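Local coordinates for choloylglycine hydrolase (Clostridium perfringens, PDB 2RLC), which hydrolyses glycine- and taurine-conjugated bile salts to free bile acids and the amino acid, and can also conjugate cholate with taurine, at residues F15-D20 with A78-P83; Y85-K90 with Q157-L162; I99-F104 with L141-S146. All blocks are in the same frame, centred on the assembly; numbering follows the deposited sequence.

In the fold
From the N terminus, contact 1 comes first: strand 13-21 of one antiparallel sheet meets strand 76-81 of the other, closing a loop of 57 residues that contains several strands and no helix. The chain then runs directly into 85-90, where contact 2 opens, to be closed only by the hairpin turn at 157-162. Contact 3 opens and closes within that span, setting Val101 and Phe104 of helix 104-111 on strand 141-146. Contact 1 stands in series with both. Strand 141-146 is the shared element: its backbone pairs with strand 76-81 of contact 1, and it also meets contact 2 at Tyr88. Contacts 1 and 3 both touch the bound cholate.

Contact 1. Residues F15-D20 with A78-P83; sequences FGRNMD and AGLNFP. With CHD (cholic acid), chain D; GLY (glycine), chain E.
Arg17 reaches across from its strand to grip the backbone of Gly79, giving both terminal nitrogens of its guanidinium to one carbonyl oxygen. The stronger bond runs from Arg17 NH2 to Gly79 O at 2.8 Å, tilted from the carbonyl plane; that from Arg17 NH1 to the same oxygen, 3.2 Å, is weak. The long side chain folds to get there: CG lies between the backbone N and the carbonyl carbon (chi1 57°), with further bends at chi2 and chi3. Arg17 NE thereby comes within 3.0 Å of Asn18 O, a bond in the guanidinium plane that helps fix the group's rotation. Selenomethionine Met19 lays its CE over the centre of one guanidinium face; Leu80 CD1 covers the opposite face. Arginine's several N-H groups also serve a salt bridge from Arg17 NH1 to Asp68. Arg17, which binds deoxycholate, brings NH2 within 2.9 Å of cholate O26, where its charge probably helps hold the carboxylate; Gly79 adds no side chain beside this ligand. Phe15 turns its ring edge to Ala78 N, with the small Ala78 methyl CB 3.9 Å from Phe15 CZ. Asn81 ND2 donates a weak 3.2 Å bond to OXT of the product glycine, and Asn81 N is hydrogen-bonded to the cysteinesulfonic acid at position 1, the inferred nucleophile. The contact joins, at the product site, the two face-to-face antiparallel sheets of the four-layer alpha-beta-beta-alpha Ntn-hydrolase fold.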
loop_
_atom_site.group_PDB
_atom_site.type_symbol
_atom_site.label_atom_id
_atom_site.label_comp_id
_atom_site.label_asym_id
_atom_site.label_seq_id
_atom_site.Cartn_x
_atom_site.Cartn_y
_atom_site.Cartn_z
ATOM N N PHE A 15 2.320 -24.010 19.291
ATOM C CA PHE A 15 1.024 -23.575 18.797
ATOM C C PHE A 15 0.441 -22.569 19.770
ATOM O O PHE A 15 0.468 -22.779 20.982
ATOM C CB PHE A 15 0.073 -24.764 18.611
ATOM C CG PHE A 15 -1.329 -24.369 18.247
ATOM C CD1 PHE A 15 -1.611 -23.793 17.009
ATOM C CD2 PHE A 15 -2.375 -24.575 19.142
ATOM C CE1 PHE A 15 -2.916 -23.426 16.673
ATOM C CE2 PHE A 15 -3.679 -24.215 18.816
ATOM C CZ PHE A 15 -3.953 -23.637 17.582
ATOM N N GLY A 16 -0.068 -21.466 19.241
ATOM C CA GLY A 16 -0.618 -20.422 20.093
ATOM C C GLY A 16 -1.271 -19.296 19.333
ATOM O O GLY A 16 -1.582 -19.426 18.145
ATOM N N ARG A 17 -1.467 -18.179 20.028
ATOM C CA ARG A 17 -2.266 -17.088 19.499
ATOM C C ARG A 17 -2.060 -15.779 20.239
ATOM O O ARG A 17 -1.661 -15.765 21.409
ATOM C CB ARG A 17 -3.754 -17.463 19.552
ATOM C CG ARG A 17 -4.274 -17.840 20.953
ATOM C CD ARG A 17 -4.899 -16.648 21.690
ATOM N NE ARG A 17 -6.027 -16.084 20.950
ATOM C CZ ARG A 17 -7.241 -16.625 20.900
ATOM N NH1 ARG A 17 -7.506 -17.747 21.557
ATOM N NH2 ARG A 17 -8.199 -16.039 20.193
ATOM N N ASN A 18 -2.336 -14.691 19.528
ATOM C CA ASN A 18 -2.621 -13.398 20.127
ATOM C C ASN A 18 -4.110 -13.334 20.430
ATOM O O ASN A 18 -4.933 -13.689 19.580
ATOM C CB ASN A 18 -2.290 -12.270 19.148
ATOM C CG ASN A 18 -0.813 -11.932 19.107
ATOM O OD1 ASN A 18 -0.039 -12.333 19.973
ATOM N ND2 ASN A 18 -0.420 -11.166 18.096
HETATM N N MSE A 19 -4.447 -12.885 21.637
HETATM C CA MSE A 19 -5.824 -12.581 22.000
HETATM C C MSE A 19 -6.028 -11.080 21.860
HETATM O O MSE A 19 -5.481 -10.306 22.643
HETATM C CB MSE A 19 -6.119 -13.025 23.435
HETATM C CG MSE A 19 -7.443 -12.508 24.009
HETATM SE SE MSE A 19 -8.980 -13.194 23.039
HETATM C CE MSE A 19 -8.786 -15.064 23.494
ATOM N N ASP A 20 -6.809 -10.682 20.857
ATOM C CA ASP A 20 -7.051 -9.271 20.570
ATOM C C ASP A 20 -8.492 -8.893 20.894
ATOM O O ASP A 20 -9.394 -9.115 20.084
ATOM C CB ASP A 20 -6.751 -8.955 19.095
ATOM C CG ASP A 20 -5.365 -9.413 18.658
ATOM O OD1 ASP A 20 -4.458 -9.512 19.516
ATOM O OD2 ASP A 20 -5.188 -9.665 17.447
ATOM N N ALA A 78 -7.359 -23.428 19.332
ATOM C CA ALA A 78 -7.615 -22.029 19.658
ATOM C C ALA A 78 -8.877 -21.549 18.965
ATOM O O ALA A 78 -9.102 -21.854 17.793
ATOM C CB ALA A 78 -6.422 -21.155 19.266
ATOM N N GLY A 79 -9.700 -20.807 19.700
ATOM C CA GLY A 79 -10.887 -20.176 19.141
ATOM C C GLY A 79 -10.613 -18.713 18.846
ATOM O O GLY A 79 -10.152 -17.972 19.718
ATOM N N LEU A 80 -10.886 -18.307 17.609
ATOM C CA LEU A 80 -10.649 -16.935 17.163
ATOM C C LEU A 80 -11.940 -16.324 16.625
ATOM O O LEU A 80 -12.791 -17.037 16.088
ATOM C CB LEU A 80 -9.544 -16.889 16.095
ATOM C CG LEU A 80 -8.076 -17.134 16.484
ATOM C CD1 LEU A 80 -7.790 -18.586 16.863
ATOM C CD2 LEU A 80 -7.150 -16.713 15.349
ATOM N N ASN A 81 -12.079 -15.007 16.775
ATOM C CA ASN A 81 -13.264 -14.283 16.314
ATOM C C ASN A 81 -13.508 -14.483 14.819
ATOM O O ASN A 81 -12.569 -14.476 14.022
ATOM C CB ASN A 81 -13.144 -12.788 16.642
ATOM C CG ASN A 81 -14.478 -12.063 16.577
ATOM O OD1 ASN A 81 -15.501 -12.566 17.046
ATOM N ND2 ASN A 81 -14.472 -10.865 15.999
ATOM N N PHE A 82 -14.772 -14.676 14.451
ATOM C CA PHE A 82 -15.146 -14.970 13.067
ATOM C C PHE A 82 -16.524 -14.365 12.753
ATOM O O PHE A 82 -17.506 -15.095 12.587
ATOM C CB PHE A 82 -15.124 -16.490 12.846
ATOM C CG PHE A 82 -15.230 -16.918 11.404
ATOM C CD1 PHE A 82 -14.357 -16.420 10.439
ATOM C CD2 PHE A 82 -16.178 -17.865 11.024
ATOM C CE1 PHE A 82 -14.450 -16.835 9.108
ATOM C CE2 PHE A 82 -16.279 -18.287 9.697
ATOM C CZ PHE A 82 -15.414 -17.771 8.738
ATOM N N PRO A 83 -16.602 -13.022 12.674
ATOM C CA PRO A 83 -17.895 -12.370 12.455
ATOM C C PRO A 83 -18.374 -12.419 11.002
ATOM O O PRO A 83 -17.571 -12.616 10.087
ATOM C CB PRO A 83 -17.631 -10.924 12.881
ATOM C CG PRO A 83 -16.181 -10.711 12.609
ATOM C CD PRO A 83 -15.503 -12.044 12.795
HETATM C C1 CHD D . -18.880 -14.884 28.667
HETATM C C2 CHD D . -19.453 -13.756 27.807
HETATM C C3 CHD D . -20.821 -14.129 27.252
HETATM O O3 CHD D . -21.249 -13.110 26.345
HETATM C C4 CHD D . -20.758 -15.461 26.508
HETATM C C5 CHD D . -20.090 -16.600 27.300
HETATM C C6 CHD D . -20.009 -17.857 26.419
HETATM C C7 CHD D . -18.876 -17.845 25.385
HETATM O O7 CHD D . -19.271 -17.031 24.270
HETATM C C8 CHD D . -17.520 -17.389 25.959
HETATM C C9 CHD D . -17.640 -16.124 26.837
HETATM C C10 CHD D . -18.731 -16.221 27.927
HETATM C C11 CHD D . -16.266 -15.650 27.357
HETATM C C12 CHD D . -15.219 -15.479 26.245
HETATM O O12 CHD D . -15.558 -14.339 25.439
HETATM C C13 CHD D . -15.084 -16.748 25.382
HETATM C C14 CHD D . -16.481 -17.095 24.867
HETATM C C15 CHD D . -16.286 -18.117 23.739
HETATM C C16 CHD D . -14.889 -17.760 23.192
HETATM C C17 CHD D . -14.385 -16.570 24.030
HETATM C C18 CHD D . -14.446 -17.880 26.202
HETATM C C19 CHD D . -18.367 -17.243 29.005
HETATM C C20 CHD D . -12.849 -16.419 23.988
HETATM C C21 CHD D . -12.331 -15.201 24.754
HETATM C C22 CHD D . -12.294 -16.395 22.559
HETATM C C23 CHD D . -12.955 -15.337 21.668
HETATM O O25 CHD D . -12.316 -13.397 20.474
HETATM C C24 CHD D . -11.944 -14.506 20.918
HETATM O O26 CHD D . -10.785 -14.948 20.766
HETATM N N GLY E . -9.769 -9.218 16.021
HETATM C CA GLY E . -11.115 -9.718 15.813
HETATM C C GLY E . -11.836 -8.960 14.728
HETATM O O GLY E . -11.768 -7.711 14.722
HETATM O OXT GLY E . -12.474 -9.616 13.877
#

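Contact 2. Residues Y85-K90 with Q157-L162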
loop_
_atom_site.group_PDB
_atom_site.type_symbol
_atom_site.label_atom_id
_atom_site.label_comp_id
_atom_site.label_asym_id
_atom_site.label_seq_id
_atom_site.Cartn_x
_atom_site.Cartn_y
_atom_site.Cartn_z
ATOM N N TYR A 85 -19.351 -14.137 8.489
ATOM C CA TYR A 85 -19.338 -15.327 7.630
ATOM C C TYR A 85 -19.730 -16.618 8.347
ATOM O O TYR A 85 -20.007 -17.631 7.698
ATOM C CB TYR A 85 -17.979 -15.483 6.937
ATOM C CG TYR A 85 -17.675 -14.369 5.960
ATOM C CD1 TYR A 85 -18.089 -14.446 4.630
ATOM C CD2 TYR A 85 -16.982 -13.231 6.370
ATOM C CE1 TYR A 85 -17.816 -13.416 3.730
ATOM C CE2 TYR A 85 -16.704 -12.200 5.482
ATOM C CZ TYR A 85 -17.121 -12.298 4.165
ATOM O OH TYR A 85 -16.842 -11.273 3.290
ATOM N N VAL A 86 -19.755 -16.579 9.676
ATOM C CA VAL A 86 -20.156 -17.733 10.479
ATOM C C VAL A 86 -21.681 -17.898 10.470
ATOM O O VAL A 86 -22.417 -16.926 10.270
ATOM C CB VAL A 86 -19.617 -17.631 11.935
ATOM C CG1 VAL A 86 -20.501 -16.732 12.794
ATOM C CG2 VAL A 86 -19.474 -19.013 12.561
ATOM N N SER A 87 -22.140 -19.132 10.669
ATOM C CA SER A 87 -23.568 -19.423 10.791
ATOM C C SER A 87 -23.808 -20.723 11.549
ATOM O O SER A 87 -23.584 -21.814 11.016
ATOM C CB SER A 87 -24.238 -19.488 9.418
ATOM O OG SER A 87 -25.630 -19.724 9.545
ATOM N N TYR A 88 -24.267 -20.596 12.790
ATOM C CA TYR A 88 -24.597 -21.753 13.616
ATOM C C TYR A 88 -26.072 -22.102 13.489
ATOM O O TYR A 88 -26.905 -21.226 13.239
ATOM C CB TYR A 88 -24.279 -21.476 15.086
ATOM C CG TYR A 88 -22.887 -20.953 15.359
ATOM C CD1 TYR A 88 -21.760 -21.731 15.088
ATOM C CD2 TYR A 88 -22.697 -19.686 15.911
ATOM C CE1 TYR A 88 -20.478 -21.256 15.349
ATOM C CE2 TYR A 88 -21.420 -19.201 16.177
ATOM C CZ TYR A 88 -20.317 -19.993 15.896
ATOM O OH TYR A 88 -19.054 -19.520 16.154
ATOM N N SER A 89 -26.391 -23.382 13.668
ATOM C CA SER A 89 -27.783 -23.823 13.728
ATOM C C SER A 89 -28.411 -23.367 15.042
ATOM O O SER A 89 -27.720 -23.241 16.056
ATOM C CB SER A 89 -27.879 -25.345 13.587
ATOM O OG SER A 89 -27.328 -26.005 14.714
ATOM N N LYS A 90 -29.717 -23.109 15.013
ATOM C CA LYS A 90 -30.458 -22.691 16.204
ATOM C C LYS A 90 -30.698 -23.863 17.157
ATOM O O LYS A 90 -30.617 -23.708 18.378
ATOM C CB LYS A 90 -31.786 -22.033 15.813
ATOM C CG LYS A 90 -31.635 -20.653 15.178
ATOM C CD LYS A 90 -32.951 -20.137 14.605
ATOM C CE LYS A 90 -33.263 -20.757 13.246
ATOM N NZ LYS A 90 -34.575 -20.301 12.710
ATOM N N GLN A 157 -17.720 -23.034 10.454
ATOM C CA GLN A 157 -19.120 -23.365 10.217
ATOM C C GLN A 157 -19.800 -22.248 9.433
ATOM O O GLN A 157 -19.934 -21.122 9.921
ATOM C CB GLN A 157 -19.848 -23.611 11.546
ATOM C CG GLN A 157 -21.318 -24.007 11.406
ATOM C CD GLN A 157 -21.510 -25.463 11.039
ATOM O OE1 GLN A 157 -21.886 -25.787 9.912
ATOM N NE2 GLN A 157 -21.251 -26.349 11.988
ATOM N N THR A 158 -20.212 -22.570 8.209
ATOM C CA THR A 158 -20.990 -21.655 7.376
ATOM C C THR A 158 -22.442 -22.135 7.289
ATOM O O THR A 158 -22.817 -23.116 7.937
ATOM C CB THR A 158 -20.394 -21.526 5.954
ATOM O OG1 THR A 158 -20.358 -22.814 5.326
ATOM C CG2 THR A 158 -18.985 -20.938 6.004
ATOM N N LYS A 159 -23.253 -21.437 6.496
ATOM C CA LYS A 159 -24.649 -21.820 6.270
ATOM C C LYS A 159 -24.763 -23.187 5.597
ATOM O O LYS A 159 -25.592 -24.012 5.987
ATOM C CB LYS A 159 -25.369 -20.766 5.424
ATOM C CG LYS A 159 -25.683 -19.480 6.165
ATOM C CD LYS A 159 -26.372 -18.467 5.268
ATOM C CE LYS A 159 -26.653 -17.176 6.023
ATOM N NZ LYS A 159 -27.310 -16.157 5.162
ATOM N N GLU A 160 -23.916 -23.418 4.595
ATOM C CA GLU A 160 -23.964 -24.633 3.781
ATOM C C GLU A 160 -23.358 -25.856 4.474
ATOM O O GLU A 160 -23.940 -26.944 4.437
ATOM C CB GLU A 160 -23.280 -24.387 2.425
ATOM C CG GLU A 160 -23.318 -25.568 1.449
ATOM C CD GLU A 160 -24.708 -25.844 0.897
ATOM O OE1 GLU A 160 -25.265 -24.964 0.208
ATOM O OE2 GLU A 160 -25.235 -26.949 1.147
ATOM N N LYS A 161 -22.194 -25.678 5.102
ATOM C CA LYS A 161 -21.437 -26.804 5.649
ATOM C C LYS A 161 -20.498 -26.400 6.786
ATOM O O LYS A 161 -20.067 -25.246 6.873
ATOM C CB LYS A 161 -20.616 -27.469 4.533
ATOM C CG LYS A 161 -20.192 -28.900 4.826
ATOM C CD LYS A 161 -19.025 -29.334 3.957
ATOM C CE LYS A 161 -18.605 -30.758 4.286
ATOM N NZ LYS A 161 -17.293 -31.104 3.674
ATOM N N LEU A 162 -20.189 -27.362 7.652
ATOM C CA LEU A 162 -19.070 -27.233 8.577
ATOM C C LEU A 162 -17.785 -27.560 7.820
ATOM O O LEU A 162 -17.509 -28.722 7.510
ATOM C CB LEU A 162 -19.239 -28.161 9.786
ATOM C CG LEU A 162 -18.096 -28.188 10.810
ATOM C CD1 LEU A 162 -17.878 -26.814 11.419
ATOM C CD2 LEU A 162 -18.363 -29.213 11.895
#
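Gln157 and Ser87 make the central bond of this contact, Ser87 N donating to Gln157 O over 3.1 Å. The same oxygen also receives a CA-H...O approach from Val86 CA at 3.4 Å, and Val86 CG2 lies equally near it. The second methylene of Gln157, CG, is turned at the other backbone by a chi1 of -178° and comes within 3.2 Å of Ser87 O. At Thr158 the two branches divide the work. CG2 packs on Tyr85 O at 3.9 Å, while OG1, together with Thr158 N, donates to Lys161 O; the hydroxyl bond is 2.9 Å and uses an in-plane lone pair, so one carbonyl ties the turn together twice. Ser87 CA stands 4.8 Å from Thr158 CA, a closeness compatible with the small serine side chain pointing at the other segment. Lys159 follows, its aliphatic CG 3.4 Å from Ser87 OG; lysine, with its charged end directed away from the contact, suits the exposed surface. Nearby, Tyr85 touches Leu209 of the second subunit and Ala183 of the third. Residues 157-162 thus turn the hairpin between strands 152-157 and 162-166, beside which Tyr88 packs on Ile127 of strand 125-128 and hydrogen-bonds through OH to Leu141 N of strand 141-146.

Contact 3. Residues I99-F104 with L141-S146; sequences IPVYNF and LHWMIS. With CHD (cholic acid), chain D.
Phe104 lies over one face of the Trp143 indole, and its side chain can be followed outward from helix 104-111. Phe104 CB is already in contact, 3.8 Å from Trp143 CZ2. A chi1 of -176° swings the ring away from the backbone N and out across the indole, Phe104 CG standing 4.0 Å from Trp143 CE2. Phe104 CD2 then sits above the centre of the indole, 3.4 Å from Trp143 CD2. Phe104 CE2 lies further out, just outside the CG-CD2 bond of the indole, 3.7 Å from Trp143 CG, and also meets Ile145 CD1 at 4.4 Å. The ring planes are inclined at 43°, an oblique arrangement that is neither a parallel stack nor edge-to-face. Trp143 and Ile145, two residues apart on a strand, both point toward segment 99-104; in this way helix 104-111 is seated on one of the two antiparallel sheets of the Ntn-hydrolase core, large apolar groups filling the buried layer between them. The other face of the indole is covered toward its rim by Leu141 CB. The indole N-H is met by a water, which accepts from Trp143 NE1 at 3.3 Å and donates to Val101 O at 2.8 Å, while that carbonyl also receives the backbone N of Phe104. Val101 CG1 touches Leu141 CD1 at 4.1 Å. Branched and purely apolar, Leu141 suits the bile-acid pocket, where CD1 rests on the five-membered ring of cholate at C16 and CD2 on C23 of its side chain.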
loop_
_atom_site.group_PDB
_atom_site.type_symbol
_atom_site.label_atom_id
_atom_site.label_comp_id
_atom_site.label_asym_id
_atom_site.label_seq_id
_atom_site.Cartn_x
_atom_site.Cartn_y
_atom_site.Cartn_z
ATOM N N ILE A 99 -22.555 -29.889 18.752
ATOM C CA ILE A 99 -21.663 -29.297 19.747
ATOM C C ILE A 99 -22.004 -27.819 19.945
ATOM O O ILE A 99 -21.991 -27.048 18.986
ATOM C CB ILE A 99 -20.176 -29.429 19.327
ATOM C CG1 ILE A 99 -19.861 -30.855 18.867
ATOM C CG2 ILE A 99 -19.252 -29.013 20.473
ATOM C CD1 ILE A 99 -18.790 -30.933 17.800
ATOM N N PRO A 100 -22.328 -27.422 21.189
ATOM C CA PRO A 100 -22.572 -26.008 21.472
ATOM C C PRO A 100 -21.311 -25.166 21.261
ATOM O O PRO A 100 -20.216 -25.609 21.605
ATOM C CB PRO A 100 -22.981 -26.009 22.951
ATOM C CG PRO A 100 -23.393 -27.417 23.245
ATOM C CD PRO A 100 -22.508 -28.261 22.387
ATOM N N VAL A 101 -21.483 -23.972 20.691
ATOM C CA VAL A 101 -20.372 -23.062 20.372
ATOM C C VAL A 101 -19.373 -22.921 21.524
ATOM O O VAL A 101 -18.172 -23.143 21.341
ATOM C CB VAL A 101 -20.881 -21.653 19.957
ATOM C CG1 VAL A 101 -19.714 -20.724 19.631
ATOM C CG2 VAL A 101 -21.827 -21.750 18.771
ATOM N N TYR A 102 -19.883 -22.571 22.704
ATOM C CA TYR A 102 -19.056 -22.338 23.895
ATOM C C TYR A 102 -18.253 -23.564 24.336
ATOM O O TYR A 102 -17.254 -23.432 25.046
ATOM C CB TYR A 102 -19.923 -21.834 25.060
ATOM C CG TYR A 102 -20.940 -22.843 25.558
ATOM C CD1 TYR A 102 -20.590 -23.817 26.498
ATOM C CD2 TYR A 102 -22.255 -22.823 25.092
ATOM C CE1 TYR A 102 -21.522 -24.748 26.955
ATOM C CE2 TYR A 102 -23.193 -23.748 25.547
ATOM C CZ TYR A 102 -22.820 -24.705 26.474
ATOM O OH TYR A 102 -23.749 -25.618 26.917
ATOM N N ASN A 103 -18.693 -24.748 23.913
ATOM C CA ASN A 103 -18.092 -26.006 24.353
ATOM C C ASN A 103 -17.164 -26.663 23.331
ATOM O O ASN A 103 -16.497 -27.651 23.649
ATOM C CB ASN A 103 -19.187 -26.998 24.771
ATOM C CG ASN A 103 -18.688 -28.046 25.754
ATOM O OD1 ASN A 103 -18.031 -27.724 26.747
ATOM N ND2 ASN A 103 -19.003 -29.308 25.484
ATOM N N PHE A 104 -17.113 -26.118 22.116
ATOM C CA PHE A 104 -16.367 -26.757 21.028
ATOM C C PHE A 104 -14.896 -26.994 21.358
ATOM O O PHE A 104 -14.368 -28.079 21.101
ATOM C CB PHE A 104 -16.493 -25.976 19.712
ATOM C CG PHE A 104 -15.821 -26.652 18.545
ATOM C CD1 PHE A 104 -16.485 -27.636 17.821
ATOM C CD2 PHE A 104 -14.519 -26.317 18.182
ATOM C CE1 PHE A 104 -15.864 -28.271 16.747
ATOM C CE2 PHE A 104 -13.891 -26.943 17.109
ATOM C CZ PHE A 104 -14.565 -27.921 16.389
ATOM N N LEU A 141 -17.236 -17.515 16.166
ATOM C CA LEU A 141 -15.918 -18.147 16.235
ATOM C C LEU A 141 -15.578 -19.064 15.067
ATOM O O LEU A 141 -16.458 -19.631 14.415
ATOM C CB LEU A 141 -15.784 -18.961 17.528
ATOM C CG LEU A 141 -15.839 -18.270 18.892
ATOM C CD1 LEU A 141 -15.920 -19.321 19.986
ATOM C CD2 LEU A 141 -14.636 -17.362 19.102
ATOM N N HIS A 142 -14.278 -19.181 14.816
ATOM C CA HIS A 142 -13.713 -20.296 14.070
ATOM C C HIS A 142 -12.471 -20.788 14.813
ATOM O O HIS A 142 -11.935 -20.080 15.674
ATOM C CB HIS A 142 -13.460 -19.941 12.592
ATOM C CG HIS A 142 -12.374 -18.934 12.360
ATOM N ND1 HIS A 142 -11.990 -18.003 13.303
ATOM C CD2 HIS A 142 -11.621 -18.685 11.262
ATOM C CE1 HIS A 142 -11.029 -17.245 12.805
ATOM N NE2 HIS A 142 -10.788 -17.637 11.567
ATOM N N TRP A 143 -12.040 -22.008 14.515
ATOM C CA TRP A 143 -11.012 -22.656 15.321
ATOM C C TRP A 143 -9.830 -23.141 14.505
ATOM O O TRP A 143 -9.981 -23.560 13.357
ATOM C CB TRP A 143 -11.601 -23.833 16.107
ATOM C CG TRP A 143 -12.659 -23.436 17.093
ATOM C CD1 TRP A 143 -12.490 -23.205 18.428
ATOM C CD2 TRP A 143 -14.052 -23.225 16.823
ATOM N NE1 TRP A 143 -13.688 -22.860 19.007
ATOM C CE2 TRP A 143 -14.665 -22.865 18.046
ATOM C CE3 TRP A 143 -14.842 -23.312 15.669
ATOM C CZ2 TRP A 143 -16.034 -22.587 18.147
ATOM C CZ3 TRP A 143 -16.203 -23.031 15.769
ATOM C CH2 TRP A 143 -16.784 -22.675 17.002
HETATM N N MSE A 144 -8.651 -23.073 15.115
HETATM C CA MSE A 144 -7.464 -23.709 14.568
HETATM C C MSE A 144 -7.046 -24.833 15.500
HETATM O O MSE A 144 -6.966 -24.650 16.716
HETATM C CB MSE A 144 -6.328 -22.701 14.388
HETATM C CG MSE A 144 -5.113 -23.272 13.680
HETATM SE SE MSE A 144 -3.827 -21.890 13.226
HETATM C CE MSE A 144 -2.289 -23.008 12.849
ATOM N N ILE A 145 -6.804 -26.004 14.923
ATOM C CA ILE A 145 -6.421 -27.184 15.690
ATOM C C ILE A 145 -5.089 -27.692 15.144
ATOM O O ILE A 145 -4.885 -27.729 13.930
ATOM C CB ILE A 145 -7.510 -28.292 15.614
ATOM C CG1 ILE A 145 -8.867 -27.745 16.081
ATOM C CG2 ILE A 145 -7.111 -29.509 16.442
ATOM C CD1 ILE A 145 -10.061 -28.601 15.698
ATOM N N SER A 146 -4.187 -28.065 16.045
ATOM C CA SER A 146 -2.830 -28.456 15.677
ATOM C C SER A 146 -2.290 -29.488 16.664
ATOM O O SER A 146 -2.666 -29.484 17.837
ATOM C CB SER A 146 -1.924 -27.221 15.652
ATOM O OG SER A 146 -0.741 -27.457 14.910
HETATM C C1 CHD D . -18.880 -14.884 28.667
HETATM C C2 CHD D . -19.453 -13.756 27.807
HETATM C C3 CHD D . -20.821 -14.129 27.252
HETATM O O3 CHD D . -21.249 -13.110 26.345
HETATM C C4 CHD D . -20.758 -15.461 26.508
HETATM C C5 CHD D . -20.090 -16.600 27.300
HETATM C C6 CHD D . -20.009 -17.857 26.419
HETATM C C7 CHD D . -18.876 -17.845 25.385
HETATM O O7 CHD D . -19.271 -17.031 24.270
HETATM C C8 CHD D . -17.520 -17.389 25.959
HETATM C C9 CHD D . -17.640 -16.124 26.837
HETATM C C10 CHD D . -18.731 -16.221 27.927
HETATM C C11 CHD D . -16.266 -15.650 27.357
HETATM C C12 CHD D . -15.219 -15.479 26.245
HETATM O O12 CHD D . -15.558 -14.339 25.439
HETATM C C13 CHD D . -15.084 -16.748 25.382
HETATM C C14 CHD D . -16.481 -17.095 24.867
HETATM C C15 CHD D . -16.286 -18.117 23.739
HETATM C C16 CHD D . -14.889 -17.760 23.192
HETATM C C17 CHD D . -14.385 -16.570 24.030
HETATM C C18 CHD D . -14.446 -17.880 26.202
HETATM C C19 CHD D . -18.367 -17.243 29.005
HETATM C C20 CHD D . -12.849 -16.419 23.988
HETATM C C21 CHD D . -12.331 -15.201 24.754
HETATM C C22 CHD D . -12.294 -16.395 22.559
HETATM C C23 CHD D . -12.955 -15.337 21.668
HETATM O O25 CHD D . -12.316 -13.397 20.474
HETATM C C24 CHD D . -11.944 -14.506 20.918
HETATM O O26 CHD D . -10.785 -14.948 20.766
HETATM O O HOH W 1 -15.379 -23.105 21.787
#